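Local coordinates for protein fatty acid amide hydrolase (Candida albicans, PDB 6KVR) that probably hydrolyses amides of monocarboxylic acids to the carboxylate and ammonium, as an enzyme of the amidase signature family, at residues 25-30 / 175-180; 16-21 / 413-418. All blocks are in the same frame, centred on the assembly; numbering follows the deposited sequence.

Both contacts tie the N-terminal part of the chain to the amidase body, and both involve helix 20-40. Contact 2 uses the loop leading into the helix; contact 1 uses W27 and K30 on the helix itself. Their centres lie about 16 Å apart, on the same side of the chain's centre, and each is partly buried. Contact 1 is the more open: K30 and V177 are exposed and I176 is buried. It is apolar packing against a loop. In contact 2 none of the touching residues is exposed, and Y17 and E413 are buried. There a carboxylate grips a backbone N-H, a water lies between two carbonyls, weakly bonded to one, and L415 packs beside them.

Contact 1. Residues 25-30 / 175-180; sequences KEWLPK and KIVNIP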
loop_
_atom_site.group_PDB
_atom_site.type_symbol
_atom_site.label_atom_id
_atom_site.label_comp_id
_atom_site.label_asym_id
_atom_site.label_seq_id
_atom_site.Cartn_x
_atom_site.Cartn_y
_atom_site.Cartn_z
ATOM N N LYS A 25 26.529 -33.241 10.394
ATOM C CA LYS A 25 27.255 -33.017 11.647
ATOM C C LYS A 25 26.648 -31.895 12.493
ATOM O O LYS A 25 26.413 -32.082 13.692
ATOM C CB LYS A 25 28.731 -32.715 11.374
ATOM C CG LYS A 25 29.649 -33.362 12.400
ATOM C CD LYS A 25 31.134 -33.168 12.107
ATOM C CE LYS A 25 31.892 -34.496 12.266
ATOM N NZ LYS A 25 31.728 -35.142 13.612
ATOM N N GLU A 26 26.417 -30.718 11.898
ATOM C CA GLU A 26 26.057 -29.533 12.674
ATOM C C GLU A 26 24.561 -29.348 12.879
ATOM O O GLU A 26 24.171 -28.695 13.853
ATOM C CB GLU A 26 26.595 -28.247 12.023
ATOM C CG GLU A 26 27.944 -28.379 11.368
ATOM C CD GLU A 26 29.063 -28.450 12.393
ATOM O OE1 GLU A 26 28.778 -28.255 13.602
ATOM O OE2 GLU A 26 30.225 -28.714 11.998
ATOM N N TRP A 27 23.710 -29.878 11.999
ATOM C CA TRP A 27 22.289 -29.534 12.079
ATOM C C TRP A 27 21.359 -30.721 12.289
ATOM O O TRP A 27 20.391 -30.605 13.050
ATOM C CB TRP A 27 21.889 -28.761 10.824
ATOM C CG TRP A 27 22.651 -27.471 10.734
ATOM C CD1 TRP A 27 23.788 -27.243 10.020
ATOM C CD2 TRP A 27 22.343 -26.242 11.405
ATOM N NE1 TRP A 27 24.202 -25.943 10.190
ATOM C CE2 TRP A 27 23.338 -25.309 11.040
ATOM C CE3 TRP A 27 21.322 -25.838 12.273
ATOM C CZ2 TRP A 27 23.346 -23.998 11.507
ATOM C CZ3 TRP A 27 21.331 -24.529 12.743
ATOM C CH2 TRP A 27 22.335 -23.622 12.351
ATOM N N LEU A 28 21.634 -31.865 11.664
ATOM C CA LEU A 28 20.764 -33.030 11.811
ATOM C C LEU A 28 20.468 -33.430 13.253
ATOM O O LEU A 28 19.314 -33.810 13.523
ATOM C CB LEU A 28 21.365 -34.215 11.050
ATOM C CG LEU A 28 20.564 -35.522 11.076
ATOM C CD1 LEU A 28 19.092 -35.306 10.685
ATOM C CD2 LEU A 28 21.222 -36.541 10.156
ATOM N N PRO A 29 21.412 -33.389 14.209
ATOM C CA PRO A 29 21.025 -33.680 15.606
ATOM C C PRO A 29 19.942 -32.754 16.152
ATOM O O PRO A 29 19.035 -33.226 16.851
ATOM C CB PRO A 29 22.345 -33.540 16.376
ATOM C CG PRO A 29 23.409 -33.828 15.348
ATOM C CD PRO A 29 22.878 -33.244 14.069
ATOM N N LYS A 30 19.993 -31.453 15.848
ATOM C CA LYS A 30 18.949 -30.553 16.336
ATOM C C LYS A 30 17.593 -30.889 15.733
ATOM O O LYS A 30 16.562 -30.723 16.396
ATOM C CB LYS A 30 19.313 -29.103 16.022
ATOM C CG LYS A 30 20.781 -28.782 16.223
ATOM C CD LYS A 30 20.994 -27.287 16.227
ATOM C CE LYS A 30 22.453 -26.949 16.374
ATOM N NZ LYS A 30 22.657 -26.398 17.731
ATOM N N LYS A 175 17.175 -21.932 10.936
ATOM C CA LYS A 175 16.446 -21.127 11.908
ATOM C C LYS A 175 15.900 -21.945 13.074
ATOM O O LYS A 175 15.120 -21.420 13.878
ATOM C CB LYS A 175 15.299 -20.378 11.220
ATOM C CG LYS A 175 15.764 -19.323 10.239
ATOM C CD LYS A 175 16.069 -18.051 11.014
ATOM C CE LYS A 175 16.990 -17.105 10.294
ATOM N NZ LYS A 175 16.858 -15.778 10.946
ATOM N N ILE A 176 16.291 -23.215 13.199
ATOM C CA ILE A 176 15.799 -24.015 14.315
ATOM C C ILE A 176 16.292 -23.488 15.656
ATOM O O ILE A 176 15.770 -23.893 16.702
ATOM C CB ILE A 176 16.180 -25.501 14.123
ATOM C CG1 ILE A 176 15.358 -26.401 15.056
ATOM C CG2 ILE A 176 17.673 -25.704 14.325
ATOM C CD1 ILE A 176 15.699 -27.875 14.923
ATOM N N VAL A 177 17.258 -22.565 15.646
ATOM C CA VAL A 177 17.759 -21.925 16.855
ATOM C C VAL A 177 17.163 -20.534 17.056
ATOM O O VAL A 177 17.623 -19.784 17.916
ATOM C CB VAL A 177 19.292 -21.858 16.830
ATOM C CG1 VAL A 177 19.884 -23.269 16.787
ATOM C CG2 VAL A 177 19.754 -21.053 15.622
ATOM N N ASN A 178 16.142 -20.173 16.287
ATOM C CA ASN A 178 15.535 -18.851 16.374
ATOM C C ASN A 178 14.327 -18.919 17.306
ATOM O O ASN A 178 13.313 -19.535 16.969
ATOM C CB ASN A 178 15.138 -18.365 14.985
ATOM C CG ASN A 178 14.432 -17.022 15.021
ATOM O OD1 ASN A 178 14.994 -16.040 15.493
ATOM N ND2 ASN A 178 13.185 -16.982 14.544
ATOM N N ILE A 179 14.428 -18.287 18.471
ATOM C CA ILE A 179 13.358 -18.271 19.463
ATOM C C ILE A 179 12.982 -16.820 19.741
ATOM O O ILE A 179 13.652 -16.134 20.511
ATOM C CB ILE A 179 13.772 -18.990 20.763
ATOM C CG1 ILE A 179 14.235 -20.418 20.483
ATOM C CG2 ILE A 179 12.624 -18.997 21.778
ATOM C CD1 ILE A 179 14.558 -21.224 21.754
ATOM N N PRO A 180 11.889 -16.323 19.157
ATOM C CA PRO A 180 11.456 -14.943 19.434
ATOM C C PRO A 180 10.958 -14.752 20.863
ATOM O O PRO A 180 10.479 -15.676 21.527
ATOM C CB PRO A 180 10.321 -14.708 18.429
ATOM C CG PRO A 180 9.859 -16.093 18.037
ATOM C CD PRO A 180 11.052 -16.991 18.144
#
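Helix 20-40, near the N-terminus, lies here against the loop between strand 155-158 and helix 185-192. The loop offers a type I beta turn, K175 to N178, closed by a hydrogen bond of 2.9 Å from N178 N to K175 O. The two central residues of the turn, I176 and V177, both point their CB toward the helix. W27 and K30 meet them.

I176 is the main partner. Its CG1 is anti to the backbone N (chi1 -164°), and chi2 is also extended, so CD1 reaches out to the helix backbone. There I176 CD1 lies 3.3 Å from K30 O. I176 CD1 also touches the side chain, 4.0 Å from K30 CB. The other branch, I176 CG2, meets both helix residues. I176 CG2 lies 4.1 Å from K30 CD and about as far from K30 CB. I176 CG2 is also 4.2 Å from W27 CZ3, at the benzo end of the indole. This methyl comes to the edge of the ring, near its plane, and not over a face.

V177 adds its CG1 branch. V177 CG1 is 4.2 Å from K30 CD and touches W27 CZ3 more loosely, from an oblique direction. K30 therefore packs through its aliphatic part, crossing I176 obliquely. W27 also rests on V173, in the loop just before the turn. N178 is hydrogen-bonded to T168 through ND2 and through its backbone, which ties the turn to its own loop.

The 204 Å² buried is van der Waals contact of methyls with the indole, the lysine chain and the K30 carbonyl, so packing and not polar bonding joins the two segments.

Contact 2. Residues 16-21 / 413-418; sequences KYEDSE and EPLTKL
E18 makes the one direct hydrogen bond between 16-21 and 413-418. L415 N donates to E18 OE2 at 2.6 Å, with an N-H...O angle of 160°. The N-H meets the carboxylate from above its plane, 43° out of it. E18 is extended beyond CG (chi2 166°), so the acid runs across to the other segment. The L415 side chain crosses it obliquely, and L415 CG lies 3.6 Å from E18 CD. L415 CD1 goes on to Y17 CB at 3.8 Å. A water gives a second link. The water oxygen lies 2.6 Å from E413 O, to which it is hydrogen-bonded, and has a weak bond to Y17 O.

The second shell fixes these groups. Y17 OH is bonded to D12. The CB of E413 points away from 16-21, and its carboxylate is held by Q205, N215 and V173 N. The side chain of E413 is about 10 Å from that of L207, a predicted substrate-binding residue.

D19 is the N-cap of helix 20-40, with OD1 on I22 N, and its backbone is bonded to N412. L408 of helix 402-409 touches Y17, E413 and L415. Helix 417-423 adds L423 against Y17 and K420 against L415, while Y23 of helix 20-40 touches E413 and P414.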
loop_
_atom_site.group_PDB
_atom_site.type_symbol
_atom_site.label_atom_id
_atom_site.label_comp_id
_atom_site.label_asym_id
_atom_site.label_seq_id
_atom_site.Cartn_x
_atom_site.Cartn_y
_atom_site.Cartn_z
ATOM N N LYS A 16 25.425 -23.773 -4.583
ATOM C CA LYS A 16 25.928 -23.146 -3.369
ATOM C C LYS A 16 24.887 -23.215 -2.263
ATOM O O LYS A 16 24.758 -22.288 -1.460
ATOM C CB LYS A 16 26.332 -21.690 -3.623
ATOM C CG LYS A 16 27.514 -21.507 -4.587
ATOM C CD LYS A 16 28.044 -20.050 -4.644
ATOM C CE LYS A 16 26.965 -19.054 -5.108
ATOM N NZ LYS A 16 27.517 -17.797 -5.721
ATOM N N TYR A 17 24.124 -24.315 -2.212
ATOM C CA TYR A 17 23.064 -24.498 -1.221
ATOM C C TYR A 17 23.342 -25.673 -0.293
ATOM O O TYR A 17 23.299 -25.510 0.928
ATOM C CB TYR A 17 21.708 -24.743 -1.901
ATOM C CG TYR A 17 21.107 -23.582 -2.648
ATOM C CD1 TYR A 17 21.572 -23.226 -3.904
ATOM C CD2 TYR A 17 20.032 -22.880 -2.124
ATOM C CE1 TYR A 17 21.012 -22.187 -4.607
ATOM C CE2 TYR A 17 19.453 -21.821 -2.820
ATOM C CZ TYR A 17 19.952 -21.481 -4.063
ATOM O OH TYR A 17 19.397 -20.445 -4.776
ATOM N N GLU A 18 23.571 -26.867 -0.844
ATOM C CA GLU A 18 23.587 -28.124 -0.110
ATOM C C GLU A 18 24.999 -28.577 0.225
ATOM O O GLU A 18 25.942 -28.342 -0.528
ATOM C CB GLU A 18 22.936 -29.240 -0.922
ATOM C CG GLU A 18 21.455 -29.202 -1.051
ATOM C CD GLU A 18 20.991 -30.147 -2.151
ATOM O OE1 GLU A 18 21.494 -30.014 -3.288
ATOM O OE2 GLU A 18 20.142 -31.021 -1.886
ATOM N N ASP A 19 25.112 -29.301 1.339
ATOM C CA ASP A 19 26.356 -29.948 1.738
ATOM C C ASP A 19 26.078 -30.998 2.799
ATOM O O ASP A 19 25.939 -30.666 3.983
ATOM C CB ASP A 19 27.363 -28.930 2.267
ATOM C CG ASP A 19 28.743 -29.522 2.425
ATOM O OD1 ASP A 19 28.920 -30.386 3.321
ATOM O OD2 ASP A 19 29.653 -29.120 1.658
ATOM N N SER A 20 26.014 -32.268 2.386
ATOM C CA SER A 20 25.493 -33.310 3.264
ATOM C C SER A 20 26.385 -33.553 4.480
ATOM O O SER A 20 25.888 -33.974 5.532
ATOM C CB SER A 20 25.298 -34.611 2.486
ATOM O OG SER A 20 24.547 -35.523 3.276
ATOM N N GLU A 21 27.688 -33.303 4.369
ATOM C CA GLU A 21 28.551 -33.511 5.528
ATOM C C GLU A 21 28.272 -32.471 6.608
ATOM O O GLU A 21 28.063 -32.818 7.780
ATOM C CB GLU A 21 30.021 -33.486 5.106
ATOM C CG GLU A 21 30.994 -33.609 6.270
ATOM C CD GLU A 21 32.442 -33.402 5.846
ATOM O OE1 GLU A 21 32.704 -33.413 4.619
ATOM O OE2 GLU A 21 33.314 -33.235 6.734
ATOM N N GLU A 413 21.139 -27.778 4.396
ATOM C CA GLU A 413 20.131 -28.833 4.372
ATOM C C GLU A 413 19.827 -29.260 2.938
ATOM O O GLU A 413 19.928 -28.450 2.010
ATOM C CB GLU A 413 18.835 -28.362 5.053
ATOM C CG GLU A 413 18.168 -27.113 4.419
ATOM C CD GLU A 413 16.744 -26.846 4.958
ATOM O OE1 GLU A 413 15.850 -27.717 4.786
ATOM O OE2 GLU A 413 16.510 -25.764 5.559
ATOM N N PRO A 414 19.445 -30.528 2.724
ATOM C CA PRO A 414 19.216 -30.999 1.351
ATOM C C PRO A 414 17.993 -30.332 0.728
ATOM O O PRO A 414 16.961 -30.141 1.376
ATOM C CB PRO A 414 19.011 -32.516 1.515
ATOM C CG PRO A 414 18.659 -32.722 2.949
ATOM C CD PRO A 414 19.331 -31.620 3.715
ATOM N N LEU A 415 18.124 -29.987 -0.548
ATOM C CA LEU A 415 17.043 -29.329 -1.271
ATOM C C LEU A 415 15.930 -30.316 -1.618
ATOM O O LEU A 415 16.182 -31.402 -2.148
ATOM C CB LEU A 415 17.592 -28.688 -2.538
ATOM C CG LEU A 415 18.529 -27.503 -2.267
ATOM C CD1 LEU A 415 18.985 -26.887 -3.570
ATOM C CD2 LEU A 415 17.846 -26.457 -1.404
ATOM N N THR A 416 14.699 -29.933 -1.305
ATOM C CA THR A 416 13.512 -30.678 -1.705
ATOM C C THR A 416 13.254 -30.523 -3.213
ATOM O O THR A 416 13.721 -29.577 -3.859
ATOM C CB THR A 416 12.343 -30.176 -0.851
ATOM O OG1 THR A 416 12.394 -30.813 0.442
ATOM C CG2 THR A 416 11.000 -30.335 -1.515
ATOM N N LYS A 417 12.520 -31.481 -3.781
ATOM C CA LYS A 417 12.223 -31.453 -5.214
ATOM C C LYS A 417 11.487 -30.174 -5.618
ATOM O O LYS A 417 11.863 -29.501 -6.587
ATOM C CB LYS A 417 11.398 -32.685 -5.604
ATOM C CG LYS A 417 10.952 -32.669 -7.063
ATOM C CD LYS A 417 9.993 -33.797 -7.393
ATOM C CE LYS A 417 9.206 -33.454 -8.651
ATOM N NZ LYS A 417 8.081 -34.391 -8.850
ATOM N N LEU A 418 10.414 -29.835 -4.910
ATOM C CA LEU A 418 9.689 -28.630 -5.309
ATOM C C LEU A 418 10.419 -27.358 -4.909
ATOM O O LEU A 418 10.025 -26.279 -5.358
ATOM C CB LEU A 418 8.259 -28.637 -4.743
ATOM C CG LEU A 418 7.360 -29.676 -5.439
ATOM C CD1 LEU A 418 5.894 -29.587 -5.007
ATOM C CD2 LEU A 418 7.493 -29.592 -6.983
HETATM O O HOH W 1 20.355 -25.970 1.312
#